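Local structure of RNA 2'-o-ribose methyltransferase (1IPA) at residues A[8-11]-A[12-16]; A[18-21]-A[22-25]; A[111-114]-A[115-118]; A[221-224]-A[225-229]. The protein probably transfers methyl groups to ribose 2'-hydroxyls of RNA, as a TrmH-family enzyme whose catalytic domain holds a deep trefoil knot. All coordinates share one frame; numbering follows the deposited sequence.

Interaction 1 (A[8-11]-A[12-16])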
ATOM      1  N   ASN A   8       6.991  28.081  12.357  1.00 39.32           N
ATOM      2  CA  ASN A   8       8.005  28.424  11.368  1.00 38.78           C
ATOM      3  C   ASN A   8       7.388  28.237   9.978  1.00 38.50           C
ATOM      4  O   ASN A   8       6.907  27.157   9.645  1.00 37.70           O
ATOM      5  CB  ASN A   8       9.221  27.511  11.553  1.00 40.12           C
ATOM      6  CG  ASN A   8      10.391  27.902  10.675  1.00 43.25           C
ATOM      7  OD1 ASN A   8      10.344  27.770   9.450  1.00 45.17           O
ATOM      8  ND2 ASN A   8      11.458  28.389  11.300  1.00 43.77           N
ATOM      9  N   PRO A   9       7.398  29.294   9.150  1.00 38.41           N
ATOM     10  CA  PRO A   9       6.830  29.254   7.793  1.00 37.79           C
ATOM     11  C   PRO A   9       7.220  28.040   6.951  1.00 36.60           C
ATOM     12  O   PRO A   9       6.416  27.546   6.159  1.00 35.40           O
ATOM     13  CB  PRO A   9       7.293  30.581   7.182  1.00 37.12           C
ATOM     14  CG  PRO A   9       8.545  30.888   7.939  1.00 37.51           C
ATOM     15  CD  PRO A   9       8.175  30.528   9.348  1.00 36.94           C
ATOM     16  N   ARG A  10       8.447  27.561   7.121  1.00 34.84           N
ATOM     17  CA  ARG A  10       8.896  26.400   6.374  1.00 33.71           C
ATOM     18  C   ARG A  10       8.124  25.170   6.825  1.00 34.03           C
ATOM     19  O   ARG A  10       7.779  24.311   6.017  1.00 34.90           O
ATOM     20  CB  ARG A  10      10.393  26.167   6.584  1.00 35.08           C
ATOM     21  CG  ARG A  10      10.945  24.978   5.808  1.00 38.51           C
ATOM     22  CD  ARG A  10      10.269  24.877   4.445  1.00 43.55           C
ATOM     23  NE  ARG A  10      10.930  23.949   3.530  1.00 48.35           N
ATOM     24  CZ  ARG A  10      10.413  23.563   2.367  1.00 50.56           C
ATOM     25  NH1 ARG A  10       9.224  24.020   1.983  1.00 50.30           N
ATOM     26  NH2 ARG A  10      11.087  22.739   1.573  1.00 50.17           N
ATOM     27  N   ILE A  11       7.855  25.098   8.122  1.00 31.74           N
ATOM     28  CA  ILE A  11       7.129  23.979   8.689  1.00 31.27           C
ATOM     29  C   ILE A  11       5.640  24.066   8.364  1.00 31.07           C
ATOM     30  O   ILE A  11       4.958  23.048   8.255  1.00 31.86           O
ATOM     31  CB  ILE A  11       7.320  23.911  10.219  1.00 30.49           C
ATOM     32  CG1 ILE A  11       8.809  23.871  10.557  1.00 27.59           C
ATOM     33  CG2 ILE A  11       6.613  22.683  10.775  1.00 31.32           C
ATOM     34  CD1 ILE A  11       9.605  22.843   9.771  1.00 29.00           C
ATOM     35  N   LYS A  12       5.131  25.277   8.210  1.00 30.73           N
ATOM     36  CA  LYS A  12       3.727  25.445   7.870  1.00 32.03           C
ATOM     37  C   LYS A  12       3.502  24.986   6.429  1.00 31.08           C
ATOM     38  O   LYS A  12       2.441  24.456   6.093  1.00 31.05           O
ATOM     39  CB  LYS A  12       3.320  26.912   8.038  1.00 35.75           C
ATOM     40  CG  LYS A  12       3.342  27.370   9.495  1.00 40.31           C
ATOM     41  CD  LYS A  12       3.155  28.875   9.645  1.00 43.43           C
ATOM     42  CE  LYS A  12       1.760  29.333   9.269  1.00 43.86           C
ATOM     43  NZ  LYS A  12       1.592  30.781   9.594  1.00 45.01           N
ATOM     44  N   GLU A  13       4.510  25.178   5.584  1.00 29.69           N
ATOM     45  CA  GLU A  13       4.412  24.773   4.188  1.00 31.60           C
ATOM     46  C   GLU A  13       4.465  23.253   4.061  1.00 30.43           C
ATOM     47  O   GLU A  13       3.735  22.666   3.277  1.00 30.28           O
ATOM     48  CB  GLU A  13       5.539  25.398   3.366  1.00 33.11           C
ATOM     49  CG  GLU A  13       5.304  25.339   1.866  1.00 38.12           C
ATOM     50  CD  GLU A  13       6.382  26.061   1.067  1.00 42.29           C
ATOM     51  OE1 GLU A  13       6.059  26.600  -0.019  1.00 45.86           O
ATOM     52  OE2 GLU A  13       7.550  26.081   1.514  1.00 41.91           O
ATOM     53  N   LEU A  14       5.323  22.612   4.840  1.00 30.38           N
ATOM     54  CA  LEU A  14       5.423  21.161   4.784  1.00 29.03           C
ATOM     55  C   LEU A  14       4.187  20.469   5.381  1.00 28.83           C
ATOM     56  O   LEU A  14       3.749  19.432   4.881  1.00 27.97           O
ATOM     57  CB  LEU A  14       6.694  20.705   5.499  1.00 29.35           C
ATOM     58  CG  LEU A  14       7.992  21.213   4.864  1.00 30.79           C
ATOM     59  CD1 LEU A  14       9.193  20.695   5.638  1.00 30.76           C
ATOM     60  CD2 LEU A  14       8.069  20.753   3.417  1.00 31.88           C
ATOM     61  N   ALA A  15       3.613  21.053   6.430  1.00 29.53           N
ATOM     62  CA  ALA A  15       2.428  20.474   7.077  1.00 29.69           C
ATOM     63  C   ALA A  15       1.237  20.343   6.123  1.00 30.28           C
ATOM     64  O   ALA A  15       0.415  19.436   6.263  1.00 31.83           O
ATOM     65  CB  ALA A  15       2.028  21.305   8.310  1.00 26.19           C
ATOM     66  N   ARG A  16       1.140  21.251   5.157  1.00 29.08           N
ATOM     67  CA  ARG A  16       0.053  21.213   4.191  1.00 28.03           C
ATOM     68  C   ARG A  16       0.082  19.915   3.386  1.00 27.23           C
ATOM     69  O   ARG A  16      -0.939  19.468   2.868  1.00 25.00           O
ATOM     70  CB  ARG A  16       0.162  22.409   3.239  1.00 29.88           C
ATOM     71  CG  ARG A  16      -0.348  23.739   3.804  1.00 30.26           C
ATOM     72  CD  ARG A  16       0.246  24.918   3.029  1.00 29.47           C
ATOM     73  NE  ARG A  16       0.267  24.667   1.587  1.00 30.59           N
ATOM     74  CZ  ARG A  16      -0.738  24.929   0.757  1.00 30.22           C
ATOM     75  NH1 ARG A  16      -1.859  25.464   1.216  1.00 27.50           N
ATOM     76  NH2 ARG A  16      -0.624  24.642  -0.534  1.00 29.29           N
TER
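Lys12 meets Asn8 through the backbone: its N donates to Asn8 O at 3.0 Å, and the aliphatic start of its side chain lies against the same carbonyl before the ammonium end leads off. A long, flexible lysine suits such an exposed place. Glu13 repeats the backbone bond to Pro9 O and adds a salt bridge, its OE2 standing 2.7 Å from Arg10 NH1. The carboxylate oxygen comes in at the edge of the guanidinium, near its plane, although the two planes are turned 69° from each other. What brings Arg10 there is a bend at chi2 (37°), which swings a chain leaving the helix back over the following turn. Its NH2 bonds Gln49 OE1, so the guanidinium is held at both of its terminal nitrogens. Leu14 packs against the guanidinium: CD2 sits over one face, 3.8 Å from Arg10 CZ, and the rest of this buried leucine packs towards Leu51, Leu87 and Leu99. With a methionine in place of Arg10, Glu13 and Gln49 would probably each lose a polar mate and the flat lid over Leu14 would go. Ala15 N closes the series on Ile11 O at 3.0 Å, its small methyl fitting against Leu87. At the start of the helix Asn8 OD1 receives Arg10 N on a lone pair, 3.0 Å away, and Pro9, which has no N-H to offer, follows directly. This is the classic asparagine N-cap of an amphipathic helix, here helix 9-15, laid on the mixed sheet of the eL30-like domain.

Interaction 2 (A[18-21]-A[22-25])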
ATOM      1  N   LEU A  18       0.151  17.109   4.387  1.00 28.84           N
ATOM      2  CA  LEU A  18      -0.574  16.028   5.053  1.00 29.58           C
ATOM      3  C   LEU A  18      -1.927  15.824   4.382  1.00 29.54           C
ATOM      4  O   LEU A  18      -2.549  14.774   4.528  1.00 29.73           O
ATOM      5  CB  LEU A  18      -0.755  16.309   6.547  1.00 25.32           C
ATOM      6  CG  LEU A  18       0.557  16.262   7.344  1.00 26.44           C
ATOM      7  CD1 LEU A  18       0.287  16.533   8.805  1.00 24.99           C
ATOM      8  CD2 LEU A  18       1.220  14.909   7.170  1.00 24.52           C
ATOM      9  N   GLU A  19      -2.364  16.824   3.622  1.00 30.14           N
ATOM     10  CA  GLU A  19      -3.630  16.740   2.909  1.00 32.10           C
ATOM     11  C   GLU A  19      -3.385  16.428   1.428  1.00 32.26           C
ATOM     12  O   GLU A  19      -2.416  16.910   0.838  1.00 33.06           O
ATOM     13  CB  GLU A  19      -4.398  18.043   3.102  1.00 34.90           C
ATOM     14  CG  GLU A  19      -4.826  18.220   4.553  1.00 42.11           C
ATOM     15  CD  GLU A  19      -5.240  19.635   4.879  1.00 47.03           C
ATOM     16  OE1 GLU A  19      -6.117  20.176   4.172  1.00 50.56           O
ATOM     17  OE2 GLU A  19      -4.686  20.206   5.845  1.00 51.03           O
ATOM     18  N   ARG A  20      -4.256  15.618   0.828  1.00 31.54           N
ATOM     19  CA  ARG A  20      -4.067  15.218  -0.563  1.00 32.31           C
ATOM     20  C   ARG A  20      -4.045  16.302  -1.630  1.00 31.20           C
ATOM     21  O   ARG A  20      -3.164  16.297  -2.479  1.00 32.16           O
ATOM     22  CB  ARG A  20      -5.096  14.162  -0.981  1.00 34.21           C
ATOM     23  CG  ARG A  20      -4.889  13.737  -2.429  1.00 35.67           C
ATOM     24  CD  ARG A  20      -5.655  12.489  -2.827  1.00 36.65           C
ATOM     25  NE  ARG A  20      -5.198  12.020  -4.135  1.00 38.22           N
ATOM     26  CZ  ARG A  20      -5.591  10.894  -4.717  1.00 37.42           C
ATOM     27  NH1 ARG A  20      -6.460  10.099  -4.110  1.00 38.82           N
ATOM     28  NH2 ARG A  20      -5.104  10.558  -5.903  1.00 35.34           N
ATOM     29  N   LYS A  21      -5.009  17.213  -1.614  1.00 29.83           N
ATOM     30  CA  LYS A  21      -5.045  18.266  -2.627  1.00 30.69           C
ATOM     31  C   LYS A  21      -3.721  19.032  -2.719  1.00 28.66           C
ATOM     32  O   LYS A  21      -3.268  19.366  -3.810  1.00 29.33           O
ATOM     33  CB  LYS A  21      -6.189  19.250  -2.338  1.00 32.28           C
ATOM     34  CG  LYS A  21      -7.426  19.067  -3.210  1.00 35.94           C
ATOM     35  CD  LYS A  21      -8.069  17.695  -3.039  1.00 39.11           C
ATOM     36  CE  LYS A  21      -9.388  17.578  -3.812  1.00 39.09           C
ATOM     37  NZ  LYS A  21     -10.441  18.495  -3.294  1.00 37.80           N
ATOM     38  N   HIS A  22      -3.111  19.304  -1.571  1.00 25.42           N
ATOM     39  CA  HIS A  22      -1.851  20.028  -1.517  1.00 24.82           C
ATOM     40  C   HIS A  22      -0.684  19.231  -2.074  1.00 26.62           C
ATOM     41  O   HIS A  22       0.223  19.799  -2.673  1.00 29.30           O
ATOM     42  CB  HIS A  22      -1.571  20.452  -0.080  1.00 24.08           C
ATOM     43  CG  HIS A  22      -2.609  21.373   0.478  1.00 25.51           C
ATOM     44  ND1 HIS A  22      -2.962  21.379   1.811  1.00 28.17           N
ATOM     45  CD2 HIS A  22      -3.385  22.307  -0.120  1.00 23.12           C
ATOM     46  CE1 HIS A  22      -3.912  22.276   2.008  1.00 26.40           C
ATOM     47  NE2 HIS A  22      -4.186  22.852   0.853  1.00 25.88           N
ATOM     48  N   ARG A  23      -0.702  17.919  -1.884  1.00 26.44           N
ATOM     49  CA  ARG A  23       0.363  17.081  -2.409  1.00 26.97           C
ATOM     50  C   ARG A  23       0.256  17.034  -3.923  1.00 28.92           C
ATOM     51  O   ARG A  23       1.254  17.118  -4.633  1.00 28.21           O
ATOM     52  CB  ARG A  23       0.250  15.653  -1.873  1.00 25.40           C
ATOM     53  CG  ARG A  23       0.379  15.528  -0.374  1.00 25.67           C
ATOM     54  CD  ARG A  23       0.533  14.076   0.013  1.00 27.56           C
ATOM     55  NE  ARG A  23      -0.714  13.321  -0.084  1.00 27.74           N
ATOM     56  CZ  ARG A  23      -1.621  13.253   0.888  1.00 27.79           C
ATOM     57  NH1 ARG A  23      -1.422  13.899   2.030  1.00 26.80           N
ATOM     58  NH2 ARG A  23      -2.712  12.510   0.733  1.00 28.71           N
ATOM     59  N   ASP A  24      -0.970  16.901  -4.414  1.00 31.37           N
ATOM     60  CA  ASP A  24      -1.197  16.808  -5.848  1.00 33.22           C
ATOM     61  C   ASP A  24      -0.869  18.074  -6.621  1.00 33.99           C
ATOM     62  O   ASP A  24      -0.250  18.013  -7.680  1.00 35.10           O
ATOM     63  CB  ASP A  24      -2.649  16.404  -6.134  1.00 33.40           C
ATOM     64  CG  ASP A  24      -3.008  15.058  -5.535  1.00 34.34           C
ATOM     65  OD1 ASP A  24      -2.104  14.208  -5.380  1.00 33.08           O
ATOM     66  OD2 ASP A  24      -4.201  14.847  -5.229  1.00 37.10           O
ATOM     67  N   SER A  25      -1.266  19.225  -6.094  1.00 33.17           N
ATOM     68  CA  SER A  25      -1.016  20.460  -6.807  1.00 33.42           C
ATOM     69  C   SER A  25       0.458  20.822  -6.801  1.00 31.88           C
ATOM     70  O   SER A  25       0.969  21.334  -7.789  1.00 33.22           O
ATOM     71  CB  SER A  25      -1.852  21.601  -6.221  1.00 32.37           C
ATOM     72  OG  SER A  25      -1.282  22.084  -5.024  1.00 37.08           O
TER
HETATM   73  O   HOH W   1      -4.035  12.518   3.075  1.00 50.02           O
HETATM   74  O   HOH W   2      -2.073  11.299  -6.126  1.00 29.59           O
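The N-terminal end of helix 20-26 combines an i to i+4 salt bridge, Arg20 with Asp24, with an arginine, Arg23, folded back beneath the helix start. Arg20 runs extended from CG to NE, and its NE-H reaches Asp24 OD2 at 3.2 Å. The oxygen uses its syn lone pair and lies 20° out of the guanidinium plane, the two flat groups being turned 69° apart. A water spans the same pair, giving to Asp24 OD1 and weakly accepting from Arg20 NH2. Below them the backbone bond from Asp24 N to Arg20 O, 3.0 Å long, is nearly straight. Arg23 bends at chi3 (-74°), which lays its guanidinium flat under the N-terminal backbone: Arg20 CA stands over one face, 3.3 Å from NH2, with Glu19 O above the same face. A second water accepts from Arg23 NH2 at 2.7 Å and donates to Leu18 O. NH1 bonds Leu17 O, and NH2 makes a salt bridge with Asp152. A leucine in place of Arg23 would probably cost Asp152 its salt bridge and the Leu17 carbonyl its donor, and open a gap under the turn. Towards solvent, Glu19 at the N-cap lies alongside His22, OE1 3.7 Å from CE1, while His22 ND1 bonds Arg16 O. Arginine suits the buried place because its several N-H groups can serve a carbonyl, a water and a carboxylate at once. The two guanidinium groups are neighbours, and Asp24 and Asp152 probably offset their charge.

Interaction 3 (A[111-114]-A[115-118])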
ATOM      1  N   ARG A 111      -0.014  -6.228 -18.429  1.00 59.26           N
ATOM      2  CA  ARG A 111      -0.544  -7.506 -18.897  1.00 59.68           C
ATOM      3  C   ARG A 111       0.068  -8.597 -18.028  1.00 57.06           C
ATOM      4  O   ARG A 111       1.291  -8.747 -17.955  1.00 57.20           O
ATOM      5  CB  ARG A 111      -0.218  -7.758 -20.380  1.00 62.64           C
ATOM      6  CG  ARG A 111       1.021  -7.058 -20.918  1.00 68.38           C
ATOM      7  CD  ARG A 111       2.328  -7.632 -20.384  1.00 73.72           C
ATOM      8  NE  ARG A 111       3.459  -6.790 -20.774  1.00 77.60           N
ATOM      9  CZ  ARG A 111       3.663  -5.556 -20.320  1.00 79.49           C
ATOM     10  NH1 ARG A 111       2.816  -5.017 -19.449  1.00 80.41           N
ATOM     11  NH2 ARG A 111       4.700  -4.848 -20.752  1.00 80.34           N
ATOM     12  N   PRO A 112      -0.785  -9.372 -17.348  1.00 54.27           N
ATOM     13  CA  PRO A 112      -0.337 -10.456 -16.470  1.00 52.22           C
ATOM     14  C   PRO A 112       0.621 -11.450 -17.114  1.00 50.55           C
ATOM     15  O   PRO A 112       0.391 -11.919 -18.227  1.00 50.78           O
ATOM     16  CB  PRO A 112      -1.649 -11.110 -16.035  1.00 52.31           C
ATOM     17  CG  PRO A 112      -2.572 -10.825 -17.185  1.00 53.65           C
ATOM     18  CD  PRO A 112      -2.248  -9.396 -17.509  1.00 53.41           C
ATOM     19  N   SER A 113       1.698 -11.770 -16.408  1.00 48.16           N
ATOM     20  CA  SER A 113       2.670 -12.727 -16.907  1.00 47.07           C
ATOM     21  C   SER A 113       2.192 -14.133 -16.527  1.00 47.11           C
ATOM     22  O   SER A 113       1.306 -14.284 -15.692  1.00 46.38           O
ATOM     23  CB  SER A 113       4.043 -12.448 -16.293  1.00 46.70           C
ATOM     24  OG  SER A 113       4.054 -12.739 -14.909  1.00 46.37           O
ATOM     25  N   PRO A 114       2.773 -15.179 -17.136  1.00 47.04           N
ATOM     26  CA  PRO A 114       2.391 -16.566 -16.847  1.00 46.81           C
ATOM     27  C   PRO A 114       2.545 -17.011 -15.387  1.00 46.19           C
ATOM     28  O   PRO A 114       2.101 -18.103 -15.009  1.00 46.11           O
ATOM     29  CB  PRO A 114       3.276 -17.370 -17.799  1.00 47.68           C
ATOM     30  CG  PRO A 114       4.488 -16.502 -17.951  1.00 48.80           C
ATOM     31  CD  PRO A 114       3.878 -15.134 -18.110  1.00 47.41           C
ATOM     32  N   ASP A 115       3.168 -16.168 -14.570  1.00 44.66           N
ATOM     33  CA  ASP A 115       3.372 -16.473 -13.152  1.00 42.35           C
ATOM     34  C   ASP A 115       2.584 -15.466 -12.310  1.00 39.08           C
ATOM     35  O   ASP A 115       2.775 -15.379 -11.101  1.00 38.36           O
ATOM     36  CB  ASP A 115       4.860 -16.358 -12.779  1.00 43.43           C
ATOM     37  CG  ASP A 115       5.735 -17.401 -13.459  1.00 47.82           C
ATOM     38  OD1 ASP A 115       5.692 -18.585 -13.064  1.00 49.52           O
ATOM     39  OD2 ASP A 115       6.479 -17.033 -14.393  1.00 52.01           O
ATOM     40  N   ALA A 116       1.689 -14.725 -12.953  1.00 35.64           N
ATOM     41  CA  ALA A 116       0.916 -13.682 -12.286  1.00 34.20           C
ATOM     42  C   ALA A 116       0.000 -14.014 -11.110  1.00 34.34           C
ATOM     43  O   ALA A 116      -1.003 -14.710 -11.262  1.00 34.75           O
ATOM     44  CB  ALA A 116       0.119 -12.919 -13.315  1.00 32.66           C
ATOM     45  N   LEU A 117       0.344 -13.492  -9.939  1.00 31.49           N
ATOM     46  CA  LEU A 117      -0.485 -13.656  -8.751  1.00 30.36           C
ATOM     47  C   LEU A 117      -1.041 -12.248  -8.517  1.00 28.15           C
ATOM     48  O   LEU A 117      -0.314 -11.334  -8.149  1.00 26.63           O
ATOM     49  CB  LEU A 117       0.348 -14.110  -7.548  1.00 32.58           C
ATOM     50  CG  LEU A 117      -0.410 -14.180  -6.216  1.00 34.32           C
ATOM     51  CD1 LEU A 117      -1.606 -15.127  -6.326  1.00 33.63           C
ATOM     52  CD2 LEU A 117       0.541 -14.640  -5.125  1.00 36.38           C
ATOM     53  N   ILE A 118      -2.335 -12.087  -8.748  1.00 26.80           N
ATOM     54  CA  ILE A 118      -2.983 -10.795  -8.625  1.00 25.78           C
ATOM     55  C   ILE A 118      -4.029 -10.707  -7.522  1.00 27.13           C
ATOM     56  O   ILE A 118      -4.874 -11.591  -7.375  1.00 27.70           O
ATOM     57  CB  ILE A 118      -3.638 -10.416  -9.978  1.00 24.15           C
ATOM     58  CG1 ILE A 118      -2.543 -10.151 -11.017  1.00 24.51           C
ATOM     59  CG2 ILE A 118      -4.532  -9.207  -9.823  1.00 23.13           C
ATOM     60  CD1 ILE A 118      -3.026 -10.197 -12.444  1.00 24.56           C
TER
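Pro112, just before a type I turn from Ser113 to Ala116, meets the last residue of that turn, and the firm part of the contact is apolar. The CB of Pro112 touches Ala116 CB at 3.7 Å and, from the same carbon, Ile118 CD1 at 4.0 Å. Ile118 reaches back because its CG1 stands anti to the carbonyl carbon (chi1 -68°), sending CD1 towards the proline. Trp182 packs on both Pro112 and Ile118, so this side lies against helix 176-185. The small methyl suits Ala116, its CB only 3.0 Å from Ser113 O. The turn is shut by Ala116 N, which donates to Ser113 O at 2.8 Å from well above the carbonyl plane (54°). On the other side lie the exposed Pro114 and Asp115, the two corner residues, whose side chains touch only loosely: Asp115 OD2 is 4.1 Å from Pro114 CG. Proline suits the first corner, where its ring already fixes phi near the turn value. The polar groups find partners beyond the turn, Ser113 OG in Glu143 and Asp115 OD1 in Arg261, the latter a salt bridge. Apolar contact thus lies where the chain enters strand 117-122, while the polar ties to Glu143 and Arg261 probably steady the corner.

Interaction 4 (A[221-224]-A[225-229])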
ATOM      1  N   LEU A 221     -18.758  -9.679  -1.322  1.00 53.16           N
ATOM      2  CA  LEU A 221     -18.578  -9.196  -2.683  1.00 51.19           C
ATOM      3  C   LEU A 221     -19.940  -9.188  -3.365  1.00 51.60           C
ATOM      4  O   LEU A 221     -20.741 -10.101  -3.161  1.00 51.45           O
ATOM      5  CB  LEU A 221     -17.617 -10.115  -3.447  1.00 48.29           C
ATOM      6  CG  LEU A 221     -16.138 -10.100  -3.048  1.00 45.21           C
ATOM      7  CD1 LEU A 221     -15.410 -11.247  -3.711  1.00 43.11           C
ATOM      8  CD2 LEU A 221     -15.520  -8.777  -3.448  1.00 42.70           C
ATOM      9  N   ARG A 222     -20.201  -8.153  -4.164  1.00 52.17           N
ATOM     10  CA  ARG A 222     -21.469  -8.041  -4.880  1.00 52.87           C
ATOM     11  C   ARG A 222     -21.645  -9.232  -5.807  1.00 50.48           C
ATOM     12  O   ARG A 222     -20.687  -9.947  -6.099  1.00 50.13           O
ATOM     13  CB  ARG A 222     -21.510  -6.756  -5.709  1.00 57.20           C
ATOM     14  CG  ARG A 222     -21.225  -5.502  -4.915  1.00 62.45           C
ATOM     15  CD  ARG A 222     -21.307  -4.259  -5.793  1.00 66.23           C
ATOM     16  NE  ARG A 222     -20.804  -3.078  -5.094  1.00 70.00           N
ATOM     17  CZ  ARG A 222     -21.287  -2.626  -3.939  1.00 71.66           C
ATOM     18  NH1 ARG A 222     -22.296  -3.252  -3.343  1.00 72.44           N
ATOM     19  NH2 ARG A 222     -20.753  -1.551  -3.373  1.00 72.29           N
ATOM     20  N   ALA A 223     -22.873  -9.439  -6.271  1.00 47.62           N
ATOM     21  CA  ALA A 223     -23.173 -10.555  -7.161  1.00 43.92           C
ATOM     22  C   ALA A 223     -22.291 -10.508  -8.405  1.00 41.63           C
ATOM     23  O   ALA A 223     -21.832 -11.542  -8.889  1.00 39.20           O
ATOM     24  CB  ALA A 223     -24.650 -10.530  -7.559  1.00 43.83           C
ATOM     25  N   ALA A 224     -22.051  -9.300  -8.910  1.00 38.35           N
ATOM     26  CA  ALA A 224     -21.229  -9.114 -10.098  1.00 35.47           C
ATOM     27  C   ALA A 224     -19.924  -9.898 -10.008  1.00 35.37           C
ATOM     28  O   ALA A 224     -19.531 -10.566 -10.965  1.00 36.60           O
ATOM     29  CB  ALA A 224     -20.937  -7.636 -10.298  1.00 32.90           C
ATOM     30  N   TRP A 225     -19.256  -9.817  -8.861  1.00 34.31           N
ATOM     31  CA  TRP A 225     -17.991 -10.526  -8.666  1.00 34.21           C
ATOM     32  C   TRP A 225     -18.159 -12.030  -8.527  1.00 33.68           C
ATOM     33  O   TRP A 225     -17.316 -12.791  -8.990  1.00 33.28           O
ATOM     34  CB  TRP A 225     -17.246  -9.989  -7.439  1.00 32.37           C
ATOM     35  CG  TRP A 225     -16.767  -8.593  -7.633  1.00 33.25           C
ATOM     36  CD1 TRP A 225     -17.422  -7.447  -7.295  1.00 32.41           C
ATOM     37  CD2 TRP A 225     -15.570  -8.190  -8.309  1.00 33.68           C
ATOM     38  NE1 TRP A 225     -16.714  -6.355  -7.725  1.00 33.73           N
ATOM     39  CE2 TRP A 225     -15.573  -6.780  -8.351  1.00 31.45           C
ATOM     40  CE3 TRP A 225     -14.497  -8.887  -8.891  1.00 33.99           C
ATOM     41  CZ2 TRP A 225     -14.545  -6.046  -8.948  1.00 33.21           C
ATOM     42  CZ3 TRP A 225     -13.473  -8.160  -9.485  1.00 34.95           C
ATOM     43  CH2 TRP A 225     -13.507  -6.748  -9.509  1.00 35.59           C
ATOM     44  N   LEU A 226     -19.250 -12.457  -7.902  1.00 34.16           N
ATOM     45  CA  LEU A 226     -19.502 -13.879  -7.704  1.00 35.22           C
ATOM     46  C   LEU A 226     -19.897 -14.620  -8.981  1.00 35.83           C
ATOM     47  O   LEU A 226     -19.586 -15.797  -9.143  1.00 36.75           O
ATOM     48  CB  LEU A 226     -20.571 -14.071  -6.627  1.00 34.23           C
ATOM     49  CG  LEU A 226     -20.170 -13.482  -5.273  1.00 36.62           C
ATOM     50  CD1 LEU A 226     -21.166 -13.886  -4.201  1.00 36.45           C
ATOM     51  CD2 LEU A 226     -18.782 -13.973  -4.907  1.00 36.70           C
ATOM     52  N   GLU A 227     -20.574 -13.928  -9.886  1.00 36.86           N
ATOM     53  CA  GLU A 227     -20.991 -14.528 -11.141  1.00 38.78           C
ATOM     54  C   GLU A 227     -19.817 -14.583 -12.112  1.00 38.15           C
ATOM     55  O   GLU A 227     -19.762 -15.445 -12.987  1.00 36.89           O
ATOM     56  CB  GLU A 227     -22.140 -13.715 -11.748  1.00 43.65           C
ATOM     57  CG  GLU A 227     -23.374 -13.667 -10.853  1.00 50.51           C
ATOM     58  CD  GLU A 227     -24.476 -12.770 -11.392  1.00 55.40           C
ATOM     59  OE1 GLU A 227     -24.241 -11.547 -11.536  1.00 56.72           O
ATOM     60  OE2 GLU A 227     -25.582 -13.287 -11.667  1.00 59.12           O
ATOM     61  N   ALA A 228     -18.863 -13.672 -11.941  1.00 37.29           N
ATOM     62  CA  ALA A 228     -17.703 -13.631 -12.822  1.00 35.86           C
ATOM     63  C   ALA A 228     -16.587 -14.588 -12.419  1.00 35.98           C
ATOM     64  O   ALA A 228     -15.725 -14.916 -13.235  1.00 37.27           O
ATOM     65  CB  ALA A 228     -17.159 -12.215 -12.898  1.00 35.13           C
ATOM     66  N   ALA A 229     -16.601 -15.045 -11.175  1.00 34.99           N
ATOM     67  CA  ALA A 229     -15.552 -15.941 -10.689  1.00 35.35           C
ATOM     68  C   ALA A 229     -15.655 -17.377 -11.184  1.00 35.60           C
ATOM     69  O   ALA A 229     -16.746 -17.910 -11.341  1.00 35.17           O
ATOM     70  CB  ALA A 229     -15.535 -15.935  -9.163  1.00 34.14           C
TER
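This is a contact within the first turns of a short helix, 223-228, at the edge of the catalytic domain, where Leu221 in the lead-in and Trp225 both turn inward. Leu221 CB meets Trp225 CB at 4.0 Å, so the two side chains start out side by side. Trp225 has CG anti to the carbonyl carbon (chi1 -68°) and its ring turned nearly perpendicular to the plane of CA, CB and CG (chi2 92°); this brings the indole past the start of the helix, with Arg222 N near the plane of the ring at its edge. A large ring suits a buried place between helix and sheet, and its one polar atom is satisfied: NE1 bonds Glu176 OE2. Leu226 also reaches Leu221, its CD2 4.3 Å from Leu221 CB and its CD1 3.9 Å from Leu221 O. The backbone bonds of this short helix are mostly weak. Arg222, at the N-cap, accepts two weak bonds at its carbonyl O, from Trp225 N at 3.1 Å and Leu226 N at 3.4 Å. Glu227 N makes the firm bond, to Ala223 O at 2.9 Å, the donor lying almost in line with the carbonyl (175°). The CG of Glu227 rests on that same oxygen, and OE1 stays close to Ala223 on this exposed side. Alanine, which favours helix, suits the exposed Ala223 and Ala224. Inward, Trp225 packs on Val179 and Leu180 of helix 176-185 and on Val120 and Val122 of strand 117-122, while Leu221 and Leu226 share Ala192 of strand 190-193.

Overall arrangement
Interactions 1 and 2 belong to consecutive helices of the putative substrate-binding domain and touch through Arg16 O and His22 ND1, their centres about 13 Å apart. Interactions 3 and 4 lie in the methyltransferase domain, centres about 21 Å apart, and have strand 117-122 in common: one forms its entry, the other lays a tryptophan on it. Interaction 2 is the most surface-lying, worked by charges and waters. Interaction 1 splits into a salt-bridged outer side and a leucine-rich inner one, whereas 4 relies chiefly on apolar contact and 3 adds polar ties at an exposed corner. Three of them start helices, yet only interaction 1 has a side-chain capping bond; interaction 3 is a turn leading into a strand.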